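Local coordinates for flagellar protein FlgA (Thermotoga maritima, PDB 3FRN) that probably acts as a periplasmic chaperone in the assembly of the P-ring of the flagellar basal body, at residues 90-95 against 137-142; 143-148 against 168-173; 161-166 against 179-184. One frame throughout, in Å; residues are numbered along the deposited sequence.

Interaction 1 of 3, residues 90-95 against 137-142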
loop_
_atom_site.group_PDB
_atom_site.type_symbol
_atom_site.label_atom_id
_atom_site.label_comp_id
_atom_site.label_asym_id
_atom_site.label_seq_id
_atom_site.Cartn_x
_atom_site.Cartn_y
_atom_site.Cartn_z
ATOM N N LYS A 90 -2.296 -1.538 9.492
ATOM C CA LYS A 90 -3.683 -1.317 9.920
ATOM C C LYS A 90 -4.542 -0.923 8.706
ATOM O O LYS A 90 -3.995 -0.601 7.649
ATOM C CB LYS A 90 -3.753 -0.259 11.041
ATOM C CG LYS A 90 -4.020 1.190 10.601
ATOM C CD LYS A 90 -2.820 1.856 9.934
ATOM C CE LYS A 90 -3.234 3.162 9.275
ATOM N NZ LYS A 90 -2.178 3.689 8.372
ATOM N N ASP A 91 -5.870 -0.961 8.864
ATOM C CA ASP A 91 -6.837 -0.556 7.821
ATOM C C ASP A 91 -6.619 -1.258 6.477
ATOM O O ASP A 91 -6.683 -0.630 5.417
ATOM C CB ASP A 91 -6.842 0.971 7.624
ATOM C CG ASP A 91 -7.907 1.677 8.454
ATOM O OD1 ASP A 91 -8.640 1.009 9.220
ATOM O OD2 ASP A 91 -8.016 2.917 8.328
ATOM N N PHE A 92 -6.364 -2.560 6.534
ATOM C CA PHE A 92 -6.043 -3.332 5.345
ATOM C C PHE A 92 -7.171 -4.301 5.002
ATOM O O PHE A 92 -8.024 -4.603 5.845
ATOM C CB PHE A 92 -4.717 -4.089 5.538
ATOM C CG PHE A 92 -4.697 -5.009 6.749
ATOM C CD1 PHE A 92 -4.164 -4.576 7.959
ATOM C CD2 PHE A 92 -5.196 -6.314 6.671
ATOM C CE1 PHE A 92 -4.141 -5.421 9.076
ATOM C CE2 PHE A 92 -5.178 -7.160 7.783
ATOM C CZ PHE A 92 -4.648 -6.706 8.987
ATOM N N GLU A 93 -7.178 -4.770 3.756
ATOM C CA GLU A 93 -8.022 -5.884 3.366
ATOM C C GLU A 93 -7.143 -7.127 3.338
ATOM O O GLU A 93 -5.960 -7.038 2.997
ATOM C CB GLU A 93 -8.629 -5.657 1.986
ATOM C CG GLU A 93 -9.799 -4.684 1.951
ATOM C CD GLU A 93 -10.559 -4.715 0.622
ATOM O OE1 GLU A 93 -11.794 -4.905 0.654
ATOM O OE2 GLU A 93 -9.932 -4.558 -0.455
ATOM N N ALA A 94 -7.720 -8.271 3.712
ATOM C CA ALA A 94 -7.064 -9.575 3.543
ATOM C C ALA A 94 -7.997 -10.602 2.885
ATOM O O ALA A 94 -9.201 -10.644 3.155
ATOM C CB ALA A 94 -6.515 -10.099 4.874
ATOM N N PHE A 95 -7.421 -11.408 2.003
ATOM C CA PHE A 95 -8.145 -12.391 1.218
ATOM C C PHE A 95 -7.426 -13.711 1.395
ATOM O O PHE A 95 -6.209 -13.778 1.201
ATOM C CB PHE A 95 -8.111 -12.026 -0.281
ATOM C CG PHE A 95 -8.875 -10.790 -0.619
ATOM C CD1 PHE A 95 -10.250 -10.840 -0.803
ATOM C CD2 PHE A 95 -8.225 -9.568 -0.749
ATOM C CE1 PHE A 95 -10.966 -9.688 -1.106
ATOM C CE2 PHE A 95 -8.934 -8.415 -1.044
ATOM C CZ PHE A 95 -10.310 -8.475 -1.221
ATOM N N MET A 137 -3.040 -15.784 3.468
ATOM C CA MET A 137 -3.823 -14.579 3.247
ATOM C C MET A 137 -3.004 -13.485 2.543
ATOM O O MET A 137 -1.909 -13.130 2.980
ATOM C CB MET A 137 -4.460 -14.099 4.571
ATOM C CG MET A 137 -5.512 -15.108 5.159
ATOM S SD MET A 137 -6.585 -14.504 6.487
ATOM C CE MET A 137 -7.773 -13.537 5.590
ATOM N N LEU A 138 -3.536 -12.996 1.425
ATOM C CA LEU A 138 -2.937 -11.895 0.684
ATOM C C LEU A 138 -3.470 -10.578 1.233
ATOM O O LEU A 138 -4.684 -10.378 1.345
ATOM C CB LEU A 138 -3.235 -12.022 -0.813
ATOM C CG LEU A 138 -2.691 -11.003 -1.824
ATOM C CD1 LEU A 138 -1.194 -11.134 -2.073
ATOM C CD2 LEU A 138 -3.442 -11.174 -3.123
ATOM N N LEU A 139 -2.543 -9.694 1.582
ATOM C CA LEU A 139 -2.875 -8.403 2.149
ATOM C C LEU A 139 -2.914 -7.320 1.073
ATOM O O LEU A 139 -2.015 -7.228 0.241
ATOM C CB LEU A 139 -1.857 -8.030 3.233
ATOM C CG LEU A 139 -2.131 -8.411 4.689
ATOM C CD1 LEU A 139 -2.221 -9.920 4.887
ATOM C CD2 LEU A 139 -1.064 -7.812 5.591
ATOM N N ARG A 140 -3.962 -6.501 1.110
ATOM C CA ARG A 140 -4.135 -5.384 0.182
ATOM C C ARG A 140 -4.520 -4.124 0.935
ATOM O O ARG A 140 -5.346 -4.165 1.846
ATOM C CB ARG A 140 -5.255 -5.676 -0.817
ATOM C CG ARG A 140 -4.887 -6.607 -1.950
ATOM C CD ARG A 140 -6.061 -6.770 -2.907
ATOM N NE ARG A 140 -5.710 -7.550 -4.094
ATOM C CZ ARG A 140 -6.592 -8.024 -4.971
ATOM N NH1 ARG A 140 -7.892 -7.804 -4.803
ATOM N NH2 ARG A 140 -6.176 -8.723 -6.019
ATOM N N LYS A 141 -3.922 -3.003 0.541
ATOM C CA LYS A 141 -4.379 -1.692 0.981
ATOM C C LYS A 141 -4.553 -0.828 -0.260
ATOM O O LYS A 141 -3.586 -0.266 -0.790
ATOM C CB LYS A 141 -3.402 -1.057 1.964
ATOM C CG LYS A 141 -3.968 0.156 2.686
ATOM C CD LYS A 141 -3.005 0.638 3.751
ATOM C CE LYS A 141 -3.724 1.442 4.812
ATOM N NZ LYS A 141 -2.900 1.569 6.050
ATOM N N GLU A 142 -5.793 -0.755 -0.731
ATOM C CA GLU A 142 -6.115 -0.042 -1.955
ATOM C C GLU A 142 -6.550 1.369 -1.597
ATOM O O GLU A 142 -7.469 1.551 -0.807
ATOM C CB GLU A 142 -7.221 -0.778 -2.717
ATOM C CG GLU A 142 -7.189 -0.582 -4.234
ATOM C CD GLU A 142 -6.153 -1.452 -4.938
ATOM O OE1 GLU A 142 -5.891 -1.199 -6.137
ATOM O OE2 GLU A 142 -5.609 -2.386 -4.303
HETATM O O HOH W 1 -8.957 -5.279 -3.638
HETATM O O HOH W 2 -7.679 -2.322 0.898
#
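Glu93 and Arg140 begin a short antiparallel beta ladder in the HotDog-like domain. The two strand pieces run at 154° to each other. Glu93 N bonds to Arg140 O (2.7 Å), and Arg140 N returns a bond to Glu93 O (2.8 Å). The second hydrogen-bonded pair is Phe95 with Leu138, where Phe95 N meets Leu138 O at 3.0 Å and Leu138 N meets Phe95 O at 2.8 Å. Ala94 and Leu139 form the non-hydrogen-bonded pair between them.

Apolar side chains gather on the Ala94 and Leu139 face, which packs against helix 74-87 through Phe80, Ile83 and Ala87. Met137 bends at its thioether (chi3 78°), and its CE lies 3.7 Å from Ala94 CB. On the other face, the Phe95 and Arg140 side chains cross at about a right angle. Phe95 CE2 is 3.8 Å from Arg140 CD. Ring and guanidinium planes are 67° apart, so the two do not stack flat.

Polar side chains act at the edges. Arg140 NH1 donates to a water that reaches Glu93 OE2 only weakly. Just after the paired residues, Lys141 stretches out past Asp91, and its NZ donates to Lys90 O at 2.9 Å. An alanine in place of Lys141 would probably leave Lys90 O without this donor and the Asp91 carbonyl without the lysine chain beside it. Two like charges would probably repel here, since Lys90 NZ and Lys141 NZ lie 3.2 Å apart without a hydrogen bond.

Interaction 2 of 3, residues 143-148 against 168-173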
loop_
_atom_site.group_PDB
_atom_site.type_symbol
_atom_site.label_atom_id
_atom_site.label_comp_id
_atom_site.label_asym_id
_atom_site.label_seq_id
_atom_site.Cartn_x
_atom_site.Cartn_y
_atom_site.Cartn_z
ATOM N N ARG A 143 -5.877 2.366 -2.171
ATOM C CA ARG A 143 -6.140 3.766 -1.832
ATOM C C ARG A 143 -5.933 4.660 -3.042
ATOM O O ARG A 143 -5.311 4.252 -4.016
ATOM C CB ARG A 143 -5.215 4.219 -0.699
ATOM C CG ARG A 143 -5.939 4.800 0.510
ATOM C CD ARG A 143 -6.471 3.690 1.407
ATOM N NE ARG A 143 -7.376 4.172 2.449
ATOM C CZ ARG A 143 -8.659 4.487 2.267
ATOM N NH1 ARG A 143 -9.384 4.908 3.294
ATOM N NH2 ARG A 143 -9.225 4.393 1.069
ATOM N N ASN A 144 -6.462 5.876 -2.978
ATOM C CA ASN A 144 -6.208 6.871 -4.013
ATOM C C ASN A 144 -4.884 7.585 -3.788
ATOM O O ASN A 144 -4.701 8.269 -2.785
ATOM C CB ASN A 144 -7.353 7.876 -4.100
ATOM C CG ASN A 144 -8.542 7.335 -4.871
ATOM O OD1 ASN A 144 -8.552 7.337 -6.104
ATOM N ND2 ASN A 144 -9.553 6.873 -4.149
ATOM N N VAL A 145 -3.957 7.398 -4.722
ATOM C CA VAL A 145 -2.634 8.008 -4.629
ATOM C C VAL A 145 -2.401 9.048 -5.731
ATOM O O VAL A 145 -3.119 9.086 -6.726
ATOM C CB VAL A 145 -1.500 6.949 -4.650
ATOM C CG1 VAL A 145 -1.608 6.009 -3.454
ATOM C CG2 VAL A 145 -1.514 6.182 -5.950
ATOM N N VAL A 146 -1.388 9.887 -5.536
ATOM C CA VAL A 146 -1.049 10.950 -6.469
ATOM C C VAL A 146 -0.147 10.415 -7.584
ATOM O O VAL A 146 0.939 9.895 -7.326
ATOM C CB VAL A 146 -0.384 12.140 -5.726
ATOM C CG1 VAL A 146 0.283 13.092 -6.696
ATOM C CG2 VAL A 146 -1.416 12.879 -4.885
ATOM N N VAL A 147 -0.617 10.541 -8.823
ATOM C CA VAL A 147 0.085 10.015 -9.992
ATOM C C VAL A 147 0.337 11.154 -10.986
ATOM O O VAL A 147 -0.505 12.038 -11.144
ATOM C CB VAL A 147 -0.727 8.855 -10.651
ATOM C CG1 VAL A 147 -0.190 8.489 -12.034
ATOM C CG2 VAL A 147 -0.733 7.625 -9.750
ATOM N N LEU A 148 1.495 11.134 -11.641
ATOM C CA LEU A 148 1.862 12.169 -12.617
ATOM C C LEU A 148 1.018 12.200 -13.895
ATOM O O LEU A 148 0.813 11.169 -14.547
ATOM C CB LEU A 148 3.347 12.060 -12.975
ATOM C CG LEU A 148 4.325 12.582 -11.914
ATOM C CD1 LEU A 148 5.741 12.499 -12.432
ATOM C CD2 LEU A 148 4.002 14.016 -11.510
ATOM N N ARG A 168 -4.650 2.820 -6.196
ATOM C CA ARG A 168 -3.525 1.875 -6.281
ATOM C C ARG A 168 -3.390 1.018 -5.017
ATOM O O ARG A 168 -3.846 1.407 -3.943
ATOM C CB ARG A 168 -2.201 2.624 -6.503
ATOM C CG ARG A 168 -1.970 3.211 -7.891
ATOM C CD ARG A 168 -1.470 2.180 -8.902
ATOM N NE ARG A 168 -0.529 2.768 -9.859
ATOM C CZ ARG A 168 -0.878 3.496 -10.917
ATOM N NH1 ARG A 168 0.056 3.988 -11.721
ATOM N NH2 ARG A 168 -2.158 3.734 -11.175
ATOM N N ASN A 169 -2.749 -0.142 -5.150
ATOM C CA ASN A 169 -2.380 -0.956 -3.996
ATOM C C ASN A 169 -1.115 -0.403 -3.350
ATOM O O ASN A 169 -0.017 -0.519 -3.899
ATOM C CB ASN A 169 -2.187 -2.428 -4.394
ATOM C CG ASN A 169 -1.971 -3.360 -3.193
ATOM O OD1 ASN A 169 -1.975 -2.943 -2.024
ATOM N ND2 ASN A 169 -1.783 -4.641 -3.488
ATOM N N VAL A 170 -1.290 0.187 -2.172
ATOM C CA VAL A 170 -0.209 0.799 -1.407
ATOM C C VAL A 170 0.836 -0.233 -0.987
ATOM O O VAL A 170 1.988 0.109 -0.760
ATOM C CB VAL A 170 -0.773 1.569 -0.173
ATOM C CG1 VAL A 170 0.346 2.192 0.676
ATOM C CG2 VAL A 170 -1.770 2.639 -0.627
ATOM N N PHE A 171 0.443 -1.502 -0.918
ATOM C CA PHE A 171 1.378 -2.558 -0.528
ATOM C C PHE A 171 2.233 -3.050 -1.695
ATOM O O PHE A 171 3.084 -3.921 -1.521
ATOM C CB PHE A 171 0.640 -3.736 0.116
ATOM C CG PHE A 171 0.083 -3.442 1.482
ATOM C CD1 PHE A 171 0.482 -2.318 2.198
ATOM C CD2 PHE A 171 -0.818 -4.315 2.067
ATOM C CE1 PHE A 171 -0.034 -2.056 3.454
ATOM C CE2 PHE A 171 -1.330 -4.065 3.320
ATOM C CZ PHE A 171 -0.939 -2.935 4.017
ATOM N N GLU A 172 1.985 -2.492 -2.880
ATOM C CA GLU A 172 2.763 -2.781 -4.081
ATOM C C GLU A 172 3.425 -1.509 -4.621
ATOM O O GLU A 172 3.785 -1.437 -5.791
ATOM C CB GLU A 172 1.874 -3.414 -5.154
ATOM C CG GLU A 172 1.706 -4.929 -5.023
ATOM C CD GLU A 172 0.596 -5.488 -5.916
ATOM O OE1 GLU A 172 0.906 -6.269 -6.844
ATOM O OE2 GLU A 172 -0.587 -5.150 -5.692
ATOM N N ILE A 173 3.561 -0.507 -3.756
ATOM C CA ILE A 173 4.282 0.721 -4.063
ATOM C C ILE A 173 5.585 0.745 -3.260
ATOM O O ILE A 173 5.583 0.512 -2.040
ATOM C CB ILE A 173 3.428 1.970 -3.721
ATOM C CG1 ILE A 173 2.234 2.083 -4.677
ATOM C CG2 ILE A 173 4.273 3.251 -3.758
ATOM C CD1 ILE A 173 1.160 3.068 -4.214
#
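Two arginines, Arg143 and Arg168, form the one beta bridge between these segments, and segment 168-173 turns off right after it. Arg143 N bonds to Arg168 O (2.9 Å), and Arg168 N bonds to Arg143 O (2.7 Å). Beyond Asn169 the chain leaves the strand for a 3-10 turn at 170-171.

Val145 lies at the middle of the side-chain contacts. Its CG2 touches Arg168 CG at 3.6 Å, and the two side chains cross at about a right angle. Its CG1 meets Ile173 CD1 tip to tip at 4.1 Å. Val170 CG2 rests on Arg143 CB at 3.8 Å. The aliphatic parts of both arginines therefore serve as apolar surface.

Arg168 bends at chi2 (-81°), which turns CD out of an extended path. Val147 CG2 lies over one face of the Arg168 guanidinium, offset toward the rim and 4.2 Å from Arg168 NH1. The charge has its own partner, because Arg168 NH2 makes a salt bridge with Glu166 OE1.

Asn169 fixes the turn. Its OD1 accepts from Phe171 N at 3.0 Å, with the donor 58° out of the carbonyl plane. That oxygen also takes a bond from Lys141 N. On the other branch, Asn169 ND2 donates to Glu172 OE2 at 2.6 Å, meeting the anti side of the carboxylate. This is an Asx turn leading a strand into a 3-10 turn, at the end of an antiparallel strand pair in the SAF domain.

Interaction 3 of 3, residues 161-166 against 179-184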
loop_
_atom_site.group_PDB
_atom_site.type_symbol
_atom_site.label_atom_id
_atom_site.label_comp_id
_atom_site.label_asym_id
_atom_site.label_seq_id
_atom_site.Cartn_x
_atom_site.Cartn_y
_atom_site.Cartn_z
ATOM N N GLU A 161 -1.577 21.036 -11.797
ATOM C CA GLU A 161 -1.706 20.607 -13.185
ATOM C C GLU A 161 -0.826 19.403 -13.515
ATOM O O GLU A 161 -1.030 18.737 -14.530
ATOM C CB GLU A 161 -1.361 21.768 -14.121
ATOM C CG GLU A 161 -2.234 21.835 -15.360
ATOM C CD GLU A 161 -3.669 22.236 -15.045
ATOM O OE1 GLU A 161 -4.587 21.787 -15.766
ATOM O OE2 GLU A 161 -3.881 23.000 -14.076
ATOM N N ASP A 162 0.155 19.133 -12.661
ATOM C CA ASP A 162 1.103 18.062 -12.919
ATOM C C ASP A 162 0.560 16.719 -12.447
ATOM O O ASP A 162 1.006 15.664 -12.902
ATOM C CB ASP A 162 2.448 18.357 -12.242
ATOM C CG ASP A 162 3.039 19.712 -12.643
ATOM O OD1 ASP A 162 2.493 20.376 -13.554
ATOM O OD2 ASP A 162 4.059 20.113 -12.044
ATOM N N VAL A 163 -0.399 16.754 -11.528
ATOM C CA VAL A 163 -0.813 15.535 -10.840
ATOM C C VAL A 163 -2.311 15.243 -10.889
ATOM O O VAL A 163 -3.144 16.155 -10.943
ATOM C CB VAL A 163 -0.318 15.504 -9.362
ATOM C CG1 VAL A 163 1.205 15.408 -9.296
ATOM C CG2 VAL A 163 -0.813 16.717 -8.584
ATOM N N ARG A 164 -2.635 13.955 -10.892
ATOM C CA ARG A 164 -3.999 13.495 -10.708
ATOM C C ARG A 164 -4.023 12.422 -9.621
ATOM O O ARG A 164 -2.977 11.999 -9.124
ATOM C CB ARG A 164 -4.584 12.951 -12.017
ATOM C CG ARG A 164 -3.913 11.686 -12.520
ATOM C CD ARG A 164 -4.629 11.088 -13.715
ATOM N NE ARG A 164 -3.812 10.038 -14.317
ATOM C CZ ARG A 164 -2.971 10.225 -15.331
ATOM N NH1 ARG A 164 -2.847 11.424 -15.881
ATOM N NH2 ARG A 164 -2.261 9.209 -15.801
ATOM N N LEU A 165 -5.226 11.993 -9.263
ATOM C CA LEU A 165 -5.427 10.988 -8.240
ATOM C C LEU A 165 -5.837 9.678 -8.915
ATOM O O LEU A 165 -6.672 9.675 -9.824
ATOM C CB LEU A 165 -6.513 11.467 -7.279
ATOM C CG LEU A 165 -6.364 11.220 -5.780
ATOM C CD1 LEU A 165 -5.307 12.129 -5.154
ATOM C CD2 LEU A 165 -7.709 11.433 -5.116
ATOM N N GLU A 166 -5.225 8.577 -8.491
ATOM C CA GLU A 166 -5.541 7.243 -9.014
ATOM C C GLU A 166 -5.565 6.215 -7.890
ATOM O O GLU A 166 -4.772 6.306 -6.950
ATOM C CB GLU A 166 -4.506 6.806 -10.050
ATOM C CG GLU A 166 -4.609 7.504 -11.400
ATOM C CD GLU A 166 -3.765 6.832 -12.464
ATOM O OE1 GLU A 166 -3.284 5.703 -12.218
ATOM O OE2 GLU A 166 -3.586 7.424 -13.549
ATOM N N PHE A 179 -1.548 10.928 -0.633
ATOM C CA PHE A 179 -2.972 10.603 -0.718
ATOM C C PHE A 179 -3.810 11.830 -1.049
ATOM O O PHE A 179 -5.040 11.780 -1.050
ATOM C CB PHE A 179 -3.436 9.932 0.584
ATOM C CG PHE A 179 -2.565 8.775 1.001
ATOM C CD1 PHE A 179 -2.692 7.536 0.386
ATOM C CD2 PHE A 179 -1.600 8.933 1.983
ATOM C CE1 PHE A 179 -1.882 6.474 0.756
ATOM C CE2 PHE A 179 -0.785 7.872 2.354
ATOM C CZ PHE A 179 -0.927 6.642 1.739
ATOM N N ASP A 180 -3.120 12.926 -1.352
ATOM C CA ASP A 180 -3.752 14.211 -1.591
ATOM C C ASP A 180 -2.825 15.076 -2.430
ATOM O O ASP A 180 -1.613 15.098 -2.211
ATOM C CB ASP A 180 -4.050 14.907 -0.260
ATOM C CG ASP A 180 -5.232 15.854 -0.342
ATOM O OD1 ASP A 180 -6.061 15.706 -1.268
ATOM O OD2 ASP A 180 -5.338 16.741 0.531
ATOM N N VAL A 181 -3.401 15.780 -3.397
ATOM C CA VAL A 181 -2.662 16.740 -4.208
ATOM C C VAL A 181 -2.045 17.809 -3.296
ATOM O O VAL A 181 -0.892 18.212 -3.477
ATOM C CB VAL A 181 -3.587 17.357 -5.298
ATOM C CG1 VAL A 181 -2.980 18.603 -5.918
ATOM C CG2 VAL A 181 -3.885 16.327 -6.377
ATOM N N SER A 182 -2.811 18.211 -2.283
ATOM C CA SER A 182 -2.390 19.193 -1.287
ATOM C C SER A 182 -1.115 18.819 -0.512
ATOM O O SER A 182 -0.462 19.688 0.071
ATOM C CB SER A 182 -3.532 19.450 -0.309
ATOM O OG SER A 182 -3.096 20.249 0.772
ATOM N N GLU A 183 -0.772 17.532 -0.509
ATOM C CA GLU A 183 0.446 17.064 0.148
ATOM C C GLU A 183 1.689 17.273 -0.713
ATOM O O GLU A 183 2.799 17.354 -0.188
ATOM C CB GLU A 183 0.338 15.581 0.498
ATOM C CG GLU A 183 -0.718 15.239 1.524
ATOM C CD GLU A 183 -0.933 13.735 1.667
ATOM O OE1 GLU A 183 -2.069 13.327 1.979
ATOM O OE2 GLU A 183 0.028 12.959 1.466
ATOM N N VAL A 184 1.504 17.357 -2.029
ATOM C CA VAL A 184 2.633 17.396 -2.961
ATOM C C VAL A 184 2.853 18.743 -3.658
ATOM O O VAL A 184 3.966 19.029 -4.094
ATOM C CB VAL A 184 2.524 16.312 -4.048
ATOM C CG1 VAL A 184 3.873 15.672 -4.270
ATOM C CG2 VAL A 184 1.524 15.255 -3.650
#
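Val163 and Val181 lie alongside each other, running opposite ways, and their methyls carry the centre of this contact. One methyl of Val163 does the work. Its CG2, which sits between the backbone N and the carbonyl carbon, is 3.8 Å from Val181 CG2. Val181 CG1 is almost as near to Val163 CG2, at 3.9 Å. The single methyl thus rests against both branches of its neighbour. Val163 is buried, with Val146, Leu148 and Leu199 also touching it.

Leu165, two residues on, turns the same way but meets backbone instead of a side chain. Its chi2 of 73° places CD1, which lies 4.1 Å from Phe179 O and 4.4 Å from Asp180 CA. No hydrogen bond joins the two segments, so the contact is purely van der Waals. The outer end lies at the surface, and Phe179 and Asp180 also touch a crystal neighbour.

Arg164, between the two apolar residues, points away. Its NE forms a salt bridge with Glu166 OE2 at 2.7 Å, nearly in the guanidinium plane and on the anti lone pair. This pairs Arg164 with Glu166 on the side of the strand turned from the contact.

The second segment forms a short helical turn, with Val184 N bonded to Val181 O at 2.9 Å. The alternation of inward valine and leucine with an outward arginine is that of a beta strand, and here one side of the strand packs on a short helical turn within the SAF domain.

All three contacts reach one antiparallel sheet. Interaction 1 pairs strand 93-101 with 132-148, and interaction 2 pairs that long strand, further on, with 163-169. Their centres are about 14 Å apart, and Lys141 O probably bonds to Val170 N between them. Interaction 3 packs a short helical turn on the start of strand 163-169, its centre about 11 Å from that of interaction 2. Val145 N to Glu166 O and Val147 N to Arg164 O are probable bonds linking these two. Interaction 1 closes before the others open, while 2 and 3 alternate along the chain. Strand 132-148, interrupted by a bulge or short loop, thus runs from the HotDog-like region into the SAF region and joins them.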